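Local coordinates for oligoribonuclease (Colwellia psychrerythraea, PDB 6A4D), which probably acts as a 3'-to-5' exoribonuclease of the DnaQ-like (DEDD) family, hydrolysing very short RNA oligonucleotides to mononucleotides, at residues A32-D37 with D165-S170. The protein carries 1 engineered substitution. Sequence-based numbering, arbitrary orientation.
Sequences AIIITD and DAIKES. Engineered in segment 165-170: Ala166 (natural residue Asp). With 9RC (5'-O-[(S)-hydroxy(4-nitrophenoxy)phosphoryl]thymidine), chain C.
Strand 32-36, part of the second strand of the central mixed sheet, packs against helix 163-180 with its axis 8.6 Å from that of 165-170. The two run in roughly the same direction, crossing at -35°, and the backbones come nearest at Ile34 and Ile167, whose CA atoms are 7.3 Å apart. Ala32 and Ile34 point their CB atoms at the helix; Ile33 faces the other way, onto helix 85-99.

Ile167 carries the packing, reaching towards the strand with both branches. Its CG1 arm lies beside the backbone N and is extended (chi2 167°), which puts CD1 against Ala32, 3.6 Å from its CB. The same methyl sits tightly on the peptide that follows, with Ile167 CD1 3.2 Å from Ala32 O. The other branch, CG2, anti to the backbone N, rests on the flank of Ile34, 3.8 Å from Ile34 CB, and the two isoleucines cross obliquely. Ile34 sends its own extended CG1 arm out towards the helix, across its direction, so that CD1 meets Lys168 CG at 3.8 Å; here the chains cross at about a right angle, and the lysine contributes its aliphatic stem. Trp13 and Asp15 of strand 11-18 continue the floor under Ile167.

While Ile167 faces the sheet, the pocket lies off another side of the helix. There Glu169 O comes within 2.8 Å of the nitro oxygen OBC of the bound pNP-TMP, and Ser170 OG is hydrogen-bonded to Asn110. Ala166 in this turn is an engineered replacement of the natural Asp. The apolar seam thus joins the sheet to the helix that borders the nitrophenyl end of the bound pNP-TMP, an alpha/beta layering belonging to the RNase H-like fold of DnaQ-type exonucleases.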
loop_
_atom_site.group_PDB
_atom_site.type_symbol
_atom_site.label_atom_id
_atom_site.label_comp_id
_atom_site.label_asym_id
_atom_site.label_seq_id
_atom_site.Cartn_x
_atom_site.Cartn_y
_atom_site.Cartn_z
ATOM N N ALA A 32 7.648 2.580 -15.929
ATOM C CA ALA A 32 9.100 2.258 -15.861
ATOM C C ALA A 32 9.315 1.208 -14.764
ATOM O O ALA A 32 8.585 1.217 -13.762
ATOM C CB ALA A 32 9.913 3.515 -15.577
ATOM N N ILE A 33 10.252 0.287 -14.980
ATOM C CA ILE A 33 10.531 -0.794 -14.019
ATOM C C ILE A 33 12.052 -0.890 -13.797
ATOM O O ILE A 33 12.827 -0.855 -14.750
ATOM C CB ILE A 33 10.022 -2.188 -14.492
ATOM C CG1 ILE A 33 8.536 -2.186 -14.869
ATOM C CG2 ILE A 33 10.315 -3.302 -13.456
ATOM C CD1 ILE A 33 8.198 -3.320 -15.822
ATOM N N ILE A 34 12.476 -1.031 -12.545
ATOM C CA ILE A 34 13.873 -1.359 -12.223
ATOM C C ILE A 34 13.873 -2.575 -11.314
ATOM O O ILE A 34 13.054 -2.711 -10.421
ATOM C CB ILE A 34 14.575 -0.150 -11.594
ATOM C CG1 ILE A 34 14.761 0.893 -12.683
ATOM C CG2 ILE A 34 15.899 -0.550 -10.938
ATOM C CD1 ILE A 34 15.562 2.113 -12.319
ATOM N N ILE A 35 14.793 -3.477 -11.575
ATOM C CA ILE A 35 15.040 -4.623 -10.734
ATOM C C ILE A 35 16.301 -4.361 -9.923
ATOM O O ILE A 35 17.300 -3.944 -10.491
ATOM C CB ILE A 35 15.298 -5.850 -11.605
ATOM C CG1 ILE A 35 14.133 -6.046 -12.601
ATOM C CG2 ILE A 35 15.505 -7.083 -10.740
ATOM C CD1 ILE A 35 12.904 -6.686 -11.986
ATOM N N THR A 36 16.253 -4.599 -8.615
ATOM C CA THR A 36 17.443 -4.510 -7.725
ATOM C C THR A 36 17.574 -5.821 -7.047
ATOM O O THR A 36 16.631 -6.589 -7.027
ATOM C CB THR A 36 17.324 -3.502 -6.586
ATOM O OG1 THR A 36 16.299 -3.916 -5.698
ATOM C CG2 THR A 36 17.024 -2.147 -7.045
ATOM N N ASP A 37 18.738 -6.102 -6.468
ATOM C CA ASP A 37 18.832 -7.266 -5.576
ATOM C C ASP A 37 18.275 -6.859 -4.208
ATOM O O ASP A 37 17.889 -5.683 -3.965
ATOM C CB ASP A 37 20.288 -7.785 -5.446
ATOM C CG ASP A 37 21.269 -6.744 -4.883
ATOM O OD1 ASP A 37 20.817 -5.739 -4.236
ATOM O OD2 ASP A 37 22.503 -6.928 -5.092
ATOM N N ASP A 165 13.616 8.064 -13.240
ATOM C CA ASP A 165 14.313 8.848 -12.239
ATOM C C ASP A 165 13.478 9.000 -10.986
ATOM O O ASP A 165 14.031 9.185 -9.937
ATOM C CB ASP A 165 14.739 10.227 -12.778
ATOM C CG ASP A 165 16.082 10.176 -13.487
ATOM O OD1 ASP A 165 17.131 10.358 -12.831
ATOM O OD2 ASP A 165 16.100 9.935 -14.701
ATOM N N ALA A 166 12.156 8.970 -11.088
ATOM C CA ALA A 166 11.362 8.831 -9.895
ATOM C C ALA A 166 11.731 7.507 -9.138
ATOM O O ALA A 166 11.906 7.537 -7.937
ATOM C CB ALA A 166 9.894 8.901 -10.233
ATOM N N ILE A 167 11.889 6.389 -9.859
ATOM C CA ILE A 167 12.207 5.086 -9.289
ATOM C C ILE A 167 13.581 5.101 -8.645
ATOM O O ILE A 167 13.738 4.556 -7.560
ATOM C CB ILE A 167 12.242 3.940 -10.336
ATOM C CG1 ILE A 167 10.867 3.711 -10.966
ATOM C CG2 ILE A 167 12.707 2.624 -9.704
ATOM C CD1 ILE A 167 10.894 2.838 -12.213
ATOM N N LYS A 168 14.579 5.685 -9.326
ATOM C CA LYS A 168 15.949 5.709 -8.810
ATOM C C LYS A 168 15.982 6.538 -7.576
ATOM O O LYS A 168 16.693 6.201 -6.610
ATOM C CB LYS A 168 16.920 6.267 -9.813
ATOM C CG LYS A 168 17.106 5.362 -11.024
ATOM C CD LYS A 168 17.468 6.182 -12.260
ATOM C CE LYS A 168 18.150 5.342 -13.325
ATOM N NZ LYS A 168 18.309 6.175 -14.538
ATOM N N GLU A 169 15.190 7.599 -7.586
ATOM C CA GLU A 169 14.924 8.359 -6.375
ATOM C C GLU A 169 14.376 7.601 -5.115
ATOM O O GLU A 169 14.753 7.896 -4.005
ATOM C CB GLU A 169 13.987 9.530 -6.709
ATOM C CG GLU A 169 14.684 10.875 -6.800
ATOM C CD GLU A 169 13.707 12.009 -7.033
ATOM O OE1 GLU A 169 13.908 12.716 -8.048
ATOM O OE2 GLU A 169 12.749 12.173 -6.210
ATOM N N SER A 170 13.426 6.706 -5.312
ATOM C CA SER A 170 12.856 5.898 -4.242
ATOM C C SER A 170 13.912 4.952 -3.691
ATOM O O SER A 170 14.026 4.806 -2.482
ATOM C CB SER A 170 11.663 5.044 -4.749
ATOM O OG SER A 170 10.778 5.816 -5.549
HETATM O OAJ 9RC C . -2.031 9.192 -4.230
HETATM C CAE 9RC C . -1.914 10.389 -3.960
HETATM N NAI 9RC C . -2.998 11.073 -3.434
HETATM C CAL 9RC C . -2.887 12.432 -3.111
HETATM O OAS 9RC C . -3.884 12.997 -2.649
HETATM C CAT 9RC C . -1.669 13.102 -3.304
HETATM C CAU 9RC C . -1.511 14.459 -2.978
HETATM C CAF 9RC C . -0.608 12.395 -3.842
HETATM N NAB 9RC C . -0.754 11.028 -4.163
HETATM C CAA 9RC C . 0.339 10.249 -4.749
HETATM O OAC 9RC C . 1.352 9.994 -3.811
HETATM C CAD 9RC C . 1.020 11.053 -5.827
HETATM C CAH 9RC C . 2.250 10.261 -6.021
HETATM O OAK 9RC C . 1.974 9.308 -7.014
HETATM C CAG 9RC C . 2.440 9.598 -4.666
HETATM C CAR 9RC C . 3.668 10.174 -4.042
HETATM O OAQ 9RC C . 3.700 9.669 -2.716
HETATM P PAP 9RC C . 4.867 10.126 -1.758
HETATM O OAO 9RC C . 4.702 9.174 -0.477
HETATM O OAN 9RC C . 4.520 11.495 -1.313
HETATM O OAM 9RC C . 6.083 9.941 -2.724
HETATM C CAV 9RC C . 7.460 10.124 -2.783
HETATM C CAW 9RC C . 8.163 9.733 -3.980
HETATM C CAY 9RC C . 9.597 9.848 -4.075
HETATM C CBA 9RC C . 10.351 10.382 -2.984
HETATM N NBB 9RC C . 11.725 10.551 -2.916
HETATM O OBD 9RC C . 12.414 11.905 -2.326
HETATM O OBC 9RC C . 12.536 9.484 -3.231
HETATM C CAZ 9RC C . 9.617 10.755 -1.853
HETATM C CAX 9RC C . 8.214 10.640 -1.715
#